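Local atomic coordinates of membrane-bound protease PH1510 (Pyrococcus horikoshii, PDB entry 6M4B), a protein that cleaves proteins preferentially near hydrophobic or aromatic residues as a membrane-bound serine protease, degrading casein and the stomatin homolog PH1511 in vitro. Residues E177-S182 with L198-V203; A6-Y11 with N38-I43; Y75-S80 with A96-T101; I71-P76 with V170-I175. The protein carries 1 engineered substitution. All blocks are in the same frame, centred on the assembly; numbering follows the deposited sequence.

Contact 1: residues E177-S182 with L198-V203; sequences ELLKKS and LNFTNV
L179 sets its CD2 methyl over the centre of the F200 ring, 3.7 Å from the F200 centroid and 10° off the ring normal, a CH-pi contact in which the two side chains cross at about a right angle. Against the opposite face L198 CB stands 4.0 Å above the F200 plane, displaced toward the rim. S182 CB approaches in the plane, at the edge, 3.8 Å from F200 CE2. Held on two faces and one edge, the ring is unlikely to turn easily. The S182 hydroxyl is occupied within the helix: with OG anti to the carbonyl carbon (chi1 -67°), S182 OG donates to L178 O at 2.9 Å from above the carbonyl plane, and that oxygen also accepts S182 N. Beyond the ring the contact narrows to one methyl pair, L179 CD1 and V203 CG1, tip to tip at 3.9 Å, with V203 partly exposed. The outer side is polar: K180 and K181 on the helix, and N199 and T201 on the loop, point away. Helix 175-182 packs on the parallel sheet through L178, which touches A96 and Y73, with F200 filling in between, as befits the alpha/beta fold of this N-terminal, ClpP/crotonase-like protease domain.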
loop_
_atom_site.group_PDB
_atom_site.type_symbol
_atom_site.label_atom_id
_atom_site.label_comp_id
_atom_site.label_asym_id
_atom_site.label_seq_id
_atom_site.Cartn_x
_atom_site.Cartn_y
_atom_site.Cartn_z
ATOM N N GLU A 177 3.403 26.138 -17.274
ATOM C CA GLU A 177 1.975 26.222 -16.936
ATOM C C GLU A 177 1.660 25.275 -15.735
ATOM O O GLU A 177 0.868 25.622 -14.879
ATOM C CB GLU A 177 1.058 25.979 -18.157
ATOM C CG GLU A 177 -0.351 26.505 -17.896
ATOM C CD GLU A 177 -1.391 26.316 -19.042
ATOM O OE1 GLU A 177 -1.499 25.258 -19.708
ATOM O OE2 GLU A 177 -2.196 27.253 -19.222
ATOM N N LEU A 178 2.316 24.114 -15.654
ATOM C CA LEU A 178 2.104 23.176 -14.521
ATOM C C LEU A 178 2.479 23.841 -13.173
ATOM O O LEU A 178 1.633 23.933 -12.244
ATOM C CB LEU A 178 2.858 21.850 -14.737
ATOM C CG LEU A 178 2.742 20.720 -13.683
ATOM C CD1 LEU A 178 3.211 19.408 -14.254
ATOM C CD2 LEU A 178 3.601 21.000 -12.456
ATOM N N LEU A 179 3.672 24.421 -13.152
ATOM C CA LEU A 179 4.156 25.228 -12.014
ATOM C C LEU A 179 3.225 26.341 -11.650
ATOM O O LEU A 179 2.842 26.467 -10.491
ATOM C CB LEU A 179 5.551 25.785 -12.274
ATOM C CG LEU A 179 6.641 24.693 -12.396
ATOM C CD1 LEU A 179 7.956 25.338 -12.877
ATOM C CD2 LEU A 179 6.867 23.906 -11.115
ATOM N N LYS A 180 2.759 27.081 -12.639
ATOM C CA LYS A 180 1.856 28.202 -12.377
ATOM C C LYS A 180 0.531 27.772 -11.755
ATOM O O LYS A 180 0.086 28.337 -10.764
ATOM C CB LYS A 180 1.650 28.956 -13.687
ATOM C CG LYS A 180 0.853 30.249 -13.654
ATOM C CD LYS A 180 0.745 30.797 -15.096
ATOM C CE LYS A 180 -0.639 31.347 -15.461
ATOM N NZ LYS A 180 -0.803 32.782 -15.105
ATOM N N LYS A 181 -0.144 26.794 -12.343
ATOM C CA LYS A 181 -1.469 26.348 -11.805
ATOM C C LYS A 181 -1.362 25.506 -10.534
ATOM O O LYS A 181 -2.341 25.411 -9.769
ATOM C CB LYS A 181 -2.209 25.533 -12.857
ATOM C CG LYS A 181 -2.640 26.349 -14.070
ATOM C CD LYS A 181 -3.032 25.448 -15.230
ATOM C CE LYS A 181 -4.012 26.122 -16.175
ATOM N NZ LYS A 181 -4.733 25.116 -16.994
ATOM N N SER A 182 -0.210 24.856 -10.338
ATOM C CA SER A 182 -0.000 24.007 -9.160
ATOM C C SER A 182 0.398 24.840 -7.949
ATOM O O SER A 182 0.275 24.377 -6.790
ATOM C CB SER A 182 1.046 22.941 -9.411
ATOM O OG SER A 182 0.580 22.005 -10.363
ATOM N N LEU A 198 2.312 23.610 -2.041
ATOM C CA LEU A 198 3.380 23.695 -3.009
ATOM C C LEU A 198 3.717 25.170 -3.264
ATOM O O LEU A 198 2.818 26.016 -3.436
ATOM C CB LEU A 198 2.990 23.033 -4.322
ATOM C CG LEU A 198 2.719 21.523 -4.247
ATOM C CD1 LEU A 198 2.053 21.049 -5.519
ATOM C CD2 LEU A 198 4.002 20.765 -3.995
ATOM N N ASN A 199 4.993 25.491 -3.274
ATOM C CA ASN A 199 5.425 26.870 -3.486
ATOM C C ASN A 199 6.271 26.949 -4.697
ATOM O O ASN A 199 7.449 26.547 -4.695
ATOM C CB ASN A 199 6.193 27.362 -2.293
ATOM C CG ASN A 199 6.890 28.687 -2.553
ATOM O OD1 ASN A 199 6.595 29.417 -3.495
ATOM N ND2 ASN A 199 7.833 28.989 -1.692
ATOM N N PHE A 200 5.652 27.439 -5.762
ATOM C CA PHE A 200 6.319 27.470 -7.045
ATOM C C PHE A 200 6.399 28.858 -7.626
ATOM O O PHE A 200 6.642 29.037 -8.815
ATOM C CB PHE A 200 5.558 26.590 -8.060
ATOM C CG PHE A 200 5.593 25.095 -7.777
ATOM C CD1 PHE A 200 6.736 24.448 -7.244
ATOM C CD2 PHE A 200 4.536 24.335 -8.156
ATOM C CE1 PHE A 200 6.748 23.085 -7.077
ATOM C CE2 PHE A 200 4.535 22.963 -7.987
ATOM C CZ PHE A 200 5.627 22.343 -7.464
ATOM N N THR A 201 6.247 29.860 -6.798
ATOM C CA THR A 201 6.280 31.220 -7.293
ATOM C C THR A 201 7.607 31.542 -8.004
ATOM O O THR A 201 7.594 32.007 -9.121
ATOM C CB THR A 201 6.016 32.149 -6.129
ATOM O OG1 THR A 201 4.792 31.719 -5.506
ATOM C CG2 THR A 201 5.933 33.632 -6.619
ATOM N N ASN A 202 8.730 31.219 -7.380
ATOM C CA ASN A 202 10.054 31.366 -8.004
ATOM C C ASN A 202 10.848 30.146 -7.751
ATOM O O ASN A 202 11.226 29.867 -6.602
ATOM C CB ASN A 202 10.781 32.566 -7.413
ATOM C CG ASN A 202 10.139 33.849 -7.838
ATOM O OD1 ASN A 202 9.491 34.535 -7.061
ATOM N ND2 ASN A 202 10.252 34.140 -9.111
ATOM N N VAL A 203 11.092 29.389 -8.802
ATOM C CA VAL A 203 11.648 28.058 -8.643
ATOM C C VAL A 203 12.679 27.779 -9.724
ATOM O O VAL A 203 12.588 28.328 -10.782
ATOM C CB VAL A 203 10.515 27.051 -8.614
ATOM C CG1 VAL A 203 9.668 27.163 -9.844
ATOM C CG2 VAL A 203 11.072 25.667 -8.556
#

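Contact 2: residues A6-Y11 with N38-I43; sequences AKNIVY and NAEAII
Y11 carries the largest buried surface here and joins the neighbouring strand through both backbone polar atoms. Y11 N donates to A41 O at 3.2 Å, and I43 N reaches Y11 O at 2.8 Å with an almost straight N-H...O angle of 176°. The Y11 ring presents its edge to A39, CD2 lying 3.7 Å from A39 CB, while I9 CG2 sits over one face toward the rim. These bonds pair strands 9-16 and 41-47 in parallel, the two strands of a beta-alpha-beta unit whose helix 21-36 ends in a Schellman motif with N38 as the C-prime residue; A34 of that helix touches Y11 and I42. V10 projects to the other face of the sheet. Its CG1, anti to the backbone N (chi1 176°), meets I43 CD1 at 3.7 Å, and V203 also packs on V10. E40 contributes its backbone first, E40 N binding I9 O at 2.8 Å. Its side chain, bent at chi2 (63°), lies against N8, with N8 OD1 3.1 Å from E40 CB. The nearby N8 OD1 and E40 OE2 are both acceptors and do not bond; instead the backbone N of N199 donates to E40 OE1 and its backbone O accepts N8 ND2.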
loop_
_atom_site.group_PDB
_atom_site.type_symbol
_atom_site.label_atom_id
_atom_site.label_comp_id
_atom_site.label_asym_id
_atom_site.label_seq_id
_atom_site.Cartn_x
_atom_site.Cartn_y
_atom_site.Cartn_z
ATOM N N ALA A 6 19.624 29.046 0.541
ATOM C CA ALA A 6 18.541 28.089 0.195
ATOM C C ALA A 6 17.730 28.470 -1.060
ATOM O O ALA A 6 17.122 29.537 -1.092
ATOM C CB ALA A 6 17.597 27.903 1.390
ATOM N N LYS A 7 17.784 27.619 -2.094
ATOM C CA LYS A 7 16.952 27.754 -3.296
ATOM C C LYS A 7 15.796 26.732 -3.403
ATOM O O LYS A 7 15.768 25.689 -2.751
ATOM C CB LYS A 7 17.822 27.728 -4.578
ATOM C CG LYS A 7 18.761 26.509 -4.781
ATOM C CD LYS A 7 20.233 26.856 -4.552
ATOM C CE LYS A 7 21.017 25.634 -4.032
ATOM N NZ LYS A 7 22.506 25.768 -4.111
ATOM N N ASN A 8 14.813 27.089 -4.214
ATOM C CA ASN A 8 13.568 26.390 -4.319
ATOM C C ASN A 8 13.769 25.666 -5.626
ATOM O O ASN A 8 13.692 26.253 -6.702
ATOM C CB ASN A 8 12.442 27.439 -4.374
ATOM C CG ASN A 8 11.055 26.875 -4.009
ATOM O OD1 ASN A 8 10.927 25.771 -3.528
ATOM N ND2 ASN A 8 10.014 27.646 -4.275
ATOM N N ILE A 9 14.078 24.382 -5.534
ATOM C CA ILE A 9 14.378 23.580 -6.699
ATOM C C ILE A 9 13.239 22.586 -7.001
ATOM O O ILE A 9 12.795 21.845 -6.112
ATOM C CB ILE A 9 15.692 22.810 -6.473
ATOM C CG1 ILE A 9 16.851 23.815 -6.440
ATOM C CG2 ILE A 9 15.924 21.797 -7.578
ATOM C CD1 ILE A 9 18.129 23.293 -5.817
ATOM N N VAL A 10 12.837 22.529 -8.265
ATOM C CA VAL A 10 11.988 21.468 -8.750
ATOM C C VAL A 10 12.753 20.628 -9.774
ATOM O O VAL A 10 13.229 21.139 -10.783
ATOM C CB VAL A 10 10.676 22.003 -9.357
ATOM C CG1 VAL A 10 9.839 20.867 -9.948
ATOM C CG2 VAL A 10 9.863 22.683 -8.257
ATOM N N TYR A 11 12.840 19.332 -9.505
ATOM C CA TYR A 11 13.413 18.403 -10.476
ATOM C C TYR A 11 12.336 17.902 -11.413
ATOM O O TYR A 11 11.153 17.881 -11.062
ATOM C CB TYR A 11 14.117 17.265 -9.782
ATOM C CG TYR A 11 15.445 17.699 -9.165
ATOM C CD1 TYR A 11 16.588 17.835 -9.959
ATOM C CD2 TYR A 11 15.553 17.975 -7.810
ATOM C CE1 TYR A 11 17.794 18.203 -9.411
ATOM C CE2 TYR A 11 16.763 18.346 -7.246
ATOM C CZ TYR A 11 17.878 18.457 -8.049
ATOM O OH TYR A 11 19.069 18.833 -7.499
ATOM N N ASN A 38 16.903 18.250 -0.985
ATOM C CA ASN A 38 15.780 19.016 -0.377
ATOM C C ASN A 38 14.951 19.788 -1.405
ATOM O O ASN A 38 14.529 20.944 -1.148
ATOM C CB ASN A 38 16.252 20.013 0.709
ATOM C CG ASN A 38 16.998 19.341 1.833
ATOM O OD1 ASN A 38 18.197 19.558 2.021
ATOM N ND2 ASN A 38 16.303 18.488 2.572
ATOM N N ALA A 39 14.688 19.151 -2.536
ATOM C CA ALA A 39 13.826 19.770 -3.545
ATOM C C ALA A 39 12.433 20.078 -2.990
ATOM O O ALA A 39 11.935 19.400 -2.078
ATOM C CB ALA A 39 13.716 18.895 -4.770
ATOM N N GLU A 40 11.828 21.108 -3.563
ATOM C CA GLU A 40 10.463 21.495 -3.297
ATOM C C GLU A 40 9.474 20.428 -3.802
ATOM O O GLU A 40 8.394 20.297 -3.270
ATOM C CB GLU A 40 10.198 22.842 -3.986
ATOM C CG GLU A 40 8.771 23.381 -3.935
ATOM C CD GLU A 40 8.303 23.678 -2.548
ATOM O OE1 GLU A 40 7.078 23.815 -2.339
ATOM O OE2 GLU A 40 9.156 23.735 -1.644
ATOM N N ALA A 41 9.842 19.750 -4.883
ATOM C CA ALA A 41 8.993 18.750 -5.567
ATOM C C ALA A 41 9.798 18.110 -6.676
ATOM O O ALA A 41 10.754 18.723 -7.184
ATOM C CB ALA A 41 7.714 19.369 -6.157
ATOM N N ILE A 42 9.388 16.904 -7.073
ATOM C CA ILE A 42 9.898 16.294 -8.297
ATOM C C ILE A 42 8.715 16.029 -9.220
ATOM O O ILE A 42 7.693 15.509 -8.785
ATOM C CB ILE A 42 10.724 15.025 -8.024
ATOM C CG1 ILE A 42 11.294 14.478 -9.347
ATOM C CG2 ILE A 42 9.943 13.965 -7.276
ATOM C CD1 ILE A 42 12.191 13.288 -9.142
ATOM N N ILE A 43 8.844 16.438 -10.473
ATOM C CA ILE A 43 7.852 16.205 -11.505
ATOM C C ILE A 43 8.361 15.046 -12.362
ATOM O O ILE A 43 9.502 15.030 -12.802
ATOM C CB ILE A 43 7.639 17.410 -12.413
ATOM C CG1 ILE A 43 7.053 18.585 -11.594
ATOM C CG2 ILE A 43 6.684 17.048 -13.565
ATOM C CD1 ILE A 43 7.164 19.931 -12.297
#

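Contact 3: residues Y75-S80 with A96-T101; sequences YPPGAS and AMAPGT
A98, whose CB touches P77 CG and Y75 CD2 across the contact, has its carbonyl oxygen gripped twice by T101: T101 OG1 donates to A98 O at 2.6 Å, in the carbonyl plane, and T101 N adds a weak backbone bond. That pair closes a type II beta turn from A98 to T101. A second type II turn, P76 to A79, is closed by A79 N to P76 O at 2.8 Å, and each has a Pro-Gly pair at its centre. The positive phi of G78 and G100 fits the third position of such turns; at G78 a CB would be jammed against the preceding carbonyl oxygen. One hydrogen bond joins the turns: G78 N donates to G100 O at 3.0 Å, with an N-H...O angle of 144° and the donor well above the carbonyl plane. With OG1 between the backbone N and the carbonyl carbon (chi1 58°), CG2 is left to face the other turn, where T101 CG2 lies 3.6 Å from P76 O. An alanine here lacks OG1 and CG2, which would probably leave A98 O to the weak amide bond of its turn and open a gap beside P76 O. T101 CA also makes a CA-H...O contact with A79 O at 3.2 Å. On the more exposed side P77 CB rests 3.3 Å from P99 O. The turns lie where the chain leaves adjacent strands 70-74 and 94-97 of the parallel sheet for strands 80-82 and 102-104, parallel neighbours in the mixed sheet, while V74 of strand 70-74 and P159 of helix 159-164 pack on T101.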
loop_
_atom_site.group_PDB
_atom_site.type_symbol
_atom_site.label_atom_id
_atom_site.label_comp_id
_atom_site.label_asym_id
_atom_site.label_seq_id
_atom_site.Cartn_x
_atom_site.Cartn_y
_atom_site.Cartn_z
ATOM N N TYR A 75 2.599 13.314 -20.005
ATOM C CA TYR A 75 3.289 14.225 -20.921
ATOM C C TYR A 75 4.318 13.404 -21.726
ATOM O O TYR A 75 4.912 12.460 -21.154
ATOM C CB TYR A 75 3.984 15.313 -20.087
ATOM C CG TYR A 75 4.779 16.323 -20.865
ATOM C CD1 TYR A 75 6.110 16.061 -21.234
ATOM C CD2 TYR A 75 4.224 17.557 -21.211
ATOM C CE1 TYR A 75 6.854 17.002 -21.943
ATOM C CE2 TYR A 75 4.951 18.503 -21.939
ATOM C CZ TYR A 75 6.260 18.214 -22.287
ATOM O OH TYR A 75 6.972 19.122 -22.979
ATOM N N PRO A 76 4.572 13.776 -23.012
ATOM C CA PRO A 76 4.081 14.919 -23.822
ATOM C C PRO A 76 2.730 14.658 -24.384
ATOM O O PRO A 76 2.224 13.561 -24.205
ATOM C CB PRO A 76 5.094 15.008 -24.980
ATOM C CG PRO A 76 5.596 13.617 -25.123
ATOM C CD PRO A 76 5.628 13.027 -23.729
ATOM N N PRO A 77 2.118 15.657 -25.067
ATOM C CA PRO A 77 0.801 15.387 -25.663
ATOM C C PRO A 77 0.905 14.115 -26.523
ATOM O O PRO A 77 1.972 13.832 -27.055
ATOM C CB PRO A 77 0.528 16.658 -26.488
ATOM C CG PRO A 77 1.201 17.742 -25.690
ATOM C CD PRO A 77 2.507 17.066 -25.272
ATOM N N GLY A 78 -0.157 13.310 -26.552
ATOM C CA GLY A 78 -0.099 11.962 -27.102
ATOM C C GLY A 78 0.194 10.878 -26.075
ATOM O O GLY A 78 -0.155 9.738 -26.307
ATOM N N ALA A 79 0.856 11.225 -24.960
ATOM C CA ALA A 79 1.145 10.253 -23.909
ATOM C C ALA A 79 -0.109 9.692 -23.191
ATOM O O ALA A 79 -1.223 10.254 -23.217
ATOM C CB ALA A 79 2.085 10.848 -22.880
ATOM N N SER A 80 0.088 8.589 -22.496
ATOM C CA SER A 80 -0.966 8.092 -21.604
ATOM C C SER A 80 -0.373 7.561 -20.298
ATOM O O SER A 80 0.821 7.293 -20.217
ATOM C CB SER A 80 -1.774 7.009 -22.336
ATOM O OG SER A 80 -0.904 5.950 -22.613
ATOM N N ALA A 96 -1.014 16.033 -13.001
ATOM C CA ALA A 96 -1.232 16.959 -14.098
ATOM C C ALA A 96 -1.256 16.186 -15.415
ATOM O O ALA A 96 -0.499 15.212 -15.592
ATOM C CB ALA A 96 -0.119 17.986 -14.124
ATOM N N MET A 97 -2.104 16.634 -16.319
ATOM C CA MET A 97 -2.148 16.080 -17.693
ATOM C C MET A 97 -2.011 17.162 -18.805
ATOM O O MET A 97 -2.598 18.212 -18.721
ATOM C CB MET A 97 -3.433 15.275 -17.900
ATOM C CG MET A 97 -3.531 14.001 -17.036
ATOM S SD MET A 97 -5.090 13.160 -17.309
ATOM C CE MET A 97 -4.755 12.381 -18.882
ATOM N N ALA A 98 -1.152 16.902 -19.772
ATOM C CA ALA A 98 -1.061 17.749 -20.979
ATOM C C ALA A 98 -2.285 17.519 -21.861
ATOM O O ALA A 98 -2.850 16.426 -21.821
ATOM C CB ALA A 98 0.182 17.404 -21.767
ATOM N N PRO A 99 -2.736 18.549 -22.611
ATOM C CA PRO A 99 -3.868 18.282 -23.529
ATOM C C PRO A 99 -3.447 17.236 -24.544
ATOM O O PRO A 99 -2.234 17.104 -24.818
ATOM C CB PRO A 99 -4.142 19.638 -24.174
ATOM C CG PRO A 99 -3.615 20.649 -23.182
ATOM C CD PRO A 99 -2.385 19.982 -22.589
ATOM N N GLY A 100 -4.417 16.416 -24.964
ATOM C CA GLY A 100 -4.179 15.270 -25.852
ATOM C C GLY A 100 -3.624 14.014 -25.206
ATOM O O GLY A 100 -3.048 13.154 -25.885
ATOM N N THR A 101 -3.749 13.894 -23.878
ATOM C CA THR A 101 -3.220 12.713 -23.186
ATOM C C THR A 101 -4.380 11.910 -22.660
ATOM O O THR A 101 -5.526 12.299 -22.787
ATOM C CB THR A 101 -2.242 13.059 -22.037
ATOM O OG1 THR A 101 -2.889 13.908 -21.085
ATOM C CG2 THR A 101 -0.982 13.706 -22.572
#

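Contact 4: residues I71-P76 with V170-I175; sequences IIYVYP and VVARDI
Y73 reaches A172 through its hydroxyl, and this is the polar part of the contact: Y73 OH donates to A172 O across a short 2.5 Å. The donor stands 53° out of the carbonyl plane. A172 O lies at the edge of the Y73 ring, near its plane, 3.4 Å from Y73 CE1. D174 N is also close to the hydroxyl, but the angle is too poor for a bond. The aromatic contacts come next. Y75 CB sits 3.7 Å above the centre of the Y73 ring, and the two rings meet with planes about 30° apart. Y75 turns an edge to R173, its CE2 3.9 Å from R173 O in the ring plane. The apolar share falls to I175, whose CD1 approaches Y73 CD2 obliquely at 3.8 Å. In Y73 CG lies anti to the backbone N (chi1 -178°), which directs the start of the side chain toward 170-175. A phenylalanine in its place lacks the hydroxyl and would probably leave A172 O without this donor, so that the ring lost its polar tie to the loop. D174 is the N-cap of helix 175-182, its OD1 accepting E177 N, and R173 forms a salt bridge with E177. Strands 70-74 and 170-171 are not neighbours in the parallel sheet: strand 94-97 runs between them, and the Y73 side chain reaches across it, touching A96 of that strand and L178 of helix 175-182.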
loop_
_atom_site.group_PDB
_atom_site.type_symbol
_atom_site.label_atom_id
_atom_site.label_comp_id
_atom_site.label_asym_id
_atom_site.label_seq_id
_atom_site.Cartn_x
_atom_site.Cartn_y
_atom_site.Cartn_z
ATOM N N ILE A 71 4.942 14.789 -8.319
ATOM C CA ILE A 71 3.893 15.211 -9.230
ATOM C C ILE A 71 4.024 14.287 -10.437
ATOM O O ILE A 71 5.091 14.200 -11.035
ATOM C CB ILE A 71 4.041 16.688 -9.613
ATOM C CG1 ILE A 71 3.910 17.542 -8.349
ATOM C CG2 ILE A 71 2.974 17.079 -10.623
ATOM C CD1 ILE A 71 4.191 19.006 -8.550
ATOM N N ILE A 72 2.930 13.619 -10.794
ATOM C CA ILE A 72 2.910 12.781 -11.966
ATOM C C ILE A 72 2.272 13.615 -13.070
ATOM O O ILE A 72 1.167 14.113 -12.908
ATOM C CB ILE A 72 2.145 11.452 -11.716
ATOM C CG1 ILE A 72 2.854 10.617 -10.631
ATOM C CG2 ILE A 72 2.042 10.671 -12.994
ATOM C CD1 ILE A 72 4.236 10.138 -10.955
ATOM N N TYR A 73 3.019 13.785 -14.163
ATOM C CA TYR A 73 2.645 14.656 -15.247
ATOM C C TYR A 73 2.594 13.801 -16.488
ATOM O O TYR A 73 3.627 13.341 -16.973
ATOM C CB TYR A 73 3.645 15.781 -15.416
ATOM C CG TYR A 73 3.366 16.843 -16.498
ATOM C CD1 TYR A 73 2.090 17.078 -16.975
ATOM C CD2 TYR A 73 4.410 17.622 -17.026
ATOM C CE1 TYR A 73 1.837 18.060 -17.910
ATOM C CE2 TYR A 73 4.171 18.613 -17.991
ATOM C CZ TYR A 73 2.890 18.859 -18.402
ATOM O OH TYR A 73 2.621 19.849 -19.346
ATOM N N VAL A 74 1.378 13.583 -16.969
ATOM C CA VAL A 74 1.170 12.770 -18.145
ATOM C C VAL A 74 1.489 13.640 -19.373
ATOM O O VAL A 74 0.752 14.577 -19.726
ATOM C CB VAL A 74 -0.267 12.215 -18.238
ATOM C CG1 VAL A 74 -0.317 11.156 -19.357
ATOM C CG2 VAL A 74 -0.685 11.596 -16.899
ATOM N N TYR A 75 2.599 13.314 -20.005
ATOM C CA TYR A 75 3.289 14.225 -20.921
ATOM C C TYR A 75 4.318 13.404 -21.726
ATOM O O TYR A 75 4.912 12.460 -21.154
ATOM C CB TYR A 75 3.984 15.313 -20.087
ATOM C CG TYR A 75 4.779 16.323 -20.865
ATOM C CD1 TYR A 75 6.110 16.061 -21.234
ATOM C CD2 TYR A 75 4.224 17.557 -21.211
ATOM C CE1 TYR A 75 6.854 17.002 -21.943
ATOM C CE2 TYR A 75 4.951 18.503 -21.939
ATOM C CZ TYR A 75 6.260 18.214 -22.287
ATOM O OH TYR A 75 6.972 19.122 -22.979
ATOM N N PRO A 76 4.572 13.776 -23.012
ATOM C CA PRO A 76 4.081 14.919 -23.822
ATOM C C PRO A 76 2.730 14.658 -24.384
ATOM O O PRO A 76 2.224 13.561 -24.205
ATOM C CB PRO A 76 5.094 15.008 -24.980
ATOM C CG PRO A 76 5.596 13.617 -25.123
ATOM C CD PRO A 76 5.628 13.027 -23.729
ATOM N N VAL A 170 -4.611 19.198 -12.362
ATOM C CA VAL A 170 -4.116 20.202 -13.261
ATOM C C VAL A 170 -4.103 19.712 -14.696
ATOM O O VAL A 170 -3.626 18.627 -15.003
ATOM C CB VAL A 170 -2.658 20.630 -12.841
ATOM C CG1 VAL A 170 -2.054 21.587 -13.840
ATOM C CG2 VAL A 170 -2.641 21.243 -11.413
ATOM N N VAL A 171 -4.640 20.537 -15.582
ATOM C CA VAL A 171 -4.330 20.427 -17.038
ATOM C C VAL A 171 -3.304 21.510 -17.431
ATOM O O VAL A 171 -3.571 22.718 -17.240
ATOM C CB VAL A 171 -5.599 20.620 -17.891
ATOM C CG1 VAL A 171 -5.270 20.422 -19.374
ATOM C CG2 VAL A 171 -6.673 19.662 -17.419
ATOM N N ALA A 172 -2.181 21.078 -17.990
ATOM C CA ALA A 172 -1.060 21.975 -18.312
ATOM C C ALA A 172 -0.282 21.574 -19.563
ATOM O O ALA A 172 0.205 20.429 -19.678
ATOM C CB ALA A 172 -0.079 22.025 -17.137
ATOM N N ARG A 173 -0.083 22.586 -20.424
ATOM C CA ARG A 173 0.585 22.469 -21.723
ATOM C C ARG A 173 2.069 22.236 -21.593
ATOM O O ARG A 173 2.639 21.628 -22.457
ATOM C CB ARG A 173 0.445 23.771 -22.498
ATOM C CG ARG A 173 -0.981 24.253 -22.746
ATOM C CD ARG A 173 -0.999 25.542 -23.566
ATOM N NE ARG A 173 0.046 26.529 -23.231
ATOM C CZ ARG A 173 -0.135 27.619 -22.491
ATOM N NH1 ARG A 173 0.914 28.434 -22.263
ATOM N NH2 ARG A 173 -1.336 27.892 -21.949
ATOM N N ASP A 174 2.685 22.750 -20.521
ATOM C CA ASP A 174 4.115 22.564 -20.289
ATOM C C ASP A 174 4.473 22.754 -18.831
ATOM O O ASP A 174 3.598 23.016 -18.007
ATOM C CB ASP A 174 4.964 23.541 -21.156
ATOM C CG ASP A 174 4.531 25.005 -20.998
ATOM O OD1 ASP A 174 4.086 25.417 -19.899
ATOM O OD2 ASP A 174 4.627 25.747 -21.997
ATOM N N ILE A 175 5.747 22.517 -18.535
ATOM C CA ILE A 175 6.250 22.606 -17.207
ATOM C C ILE A 175 5.902 23.948 -16.578
ATOM O O ILE A 175 5.449 24.012 -15.451
ATOM C CB ILE A 175 7.757 22.302 -17.143
ATOM C CG1 ILE A 175 8.061 20.804 -17.410
ATOM C CG2 ILE A 175 8.293 22.643 -15.765
ATOM C CD1 ILE A 175 7.440 19.822 -16.410
#

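Contacts 2, 3 and 4 are tied together by the parallel sheet, and contact 1 packs a helix and a loop against it. Contacts 3 and 4 are nearest, their centres about 7 Å apart; they share Y75 and P76, and M97 N lies 2.8 Å from V170 O. Contact 4 meets contact 2 where I71 N lies 2.9 Å from I42 O, and contact 1 where K181 NZ lies 2.7 Å from V171 O. Contacts 1 and 2 interlock through N199, whereas contacts 2 and 3 stay about 7 Å apart at their nearest atoms. All four lie away from the active site, where the nucleophile position holds the engineered A83 and K124 is the proton donor/acceptor.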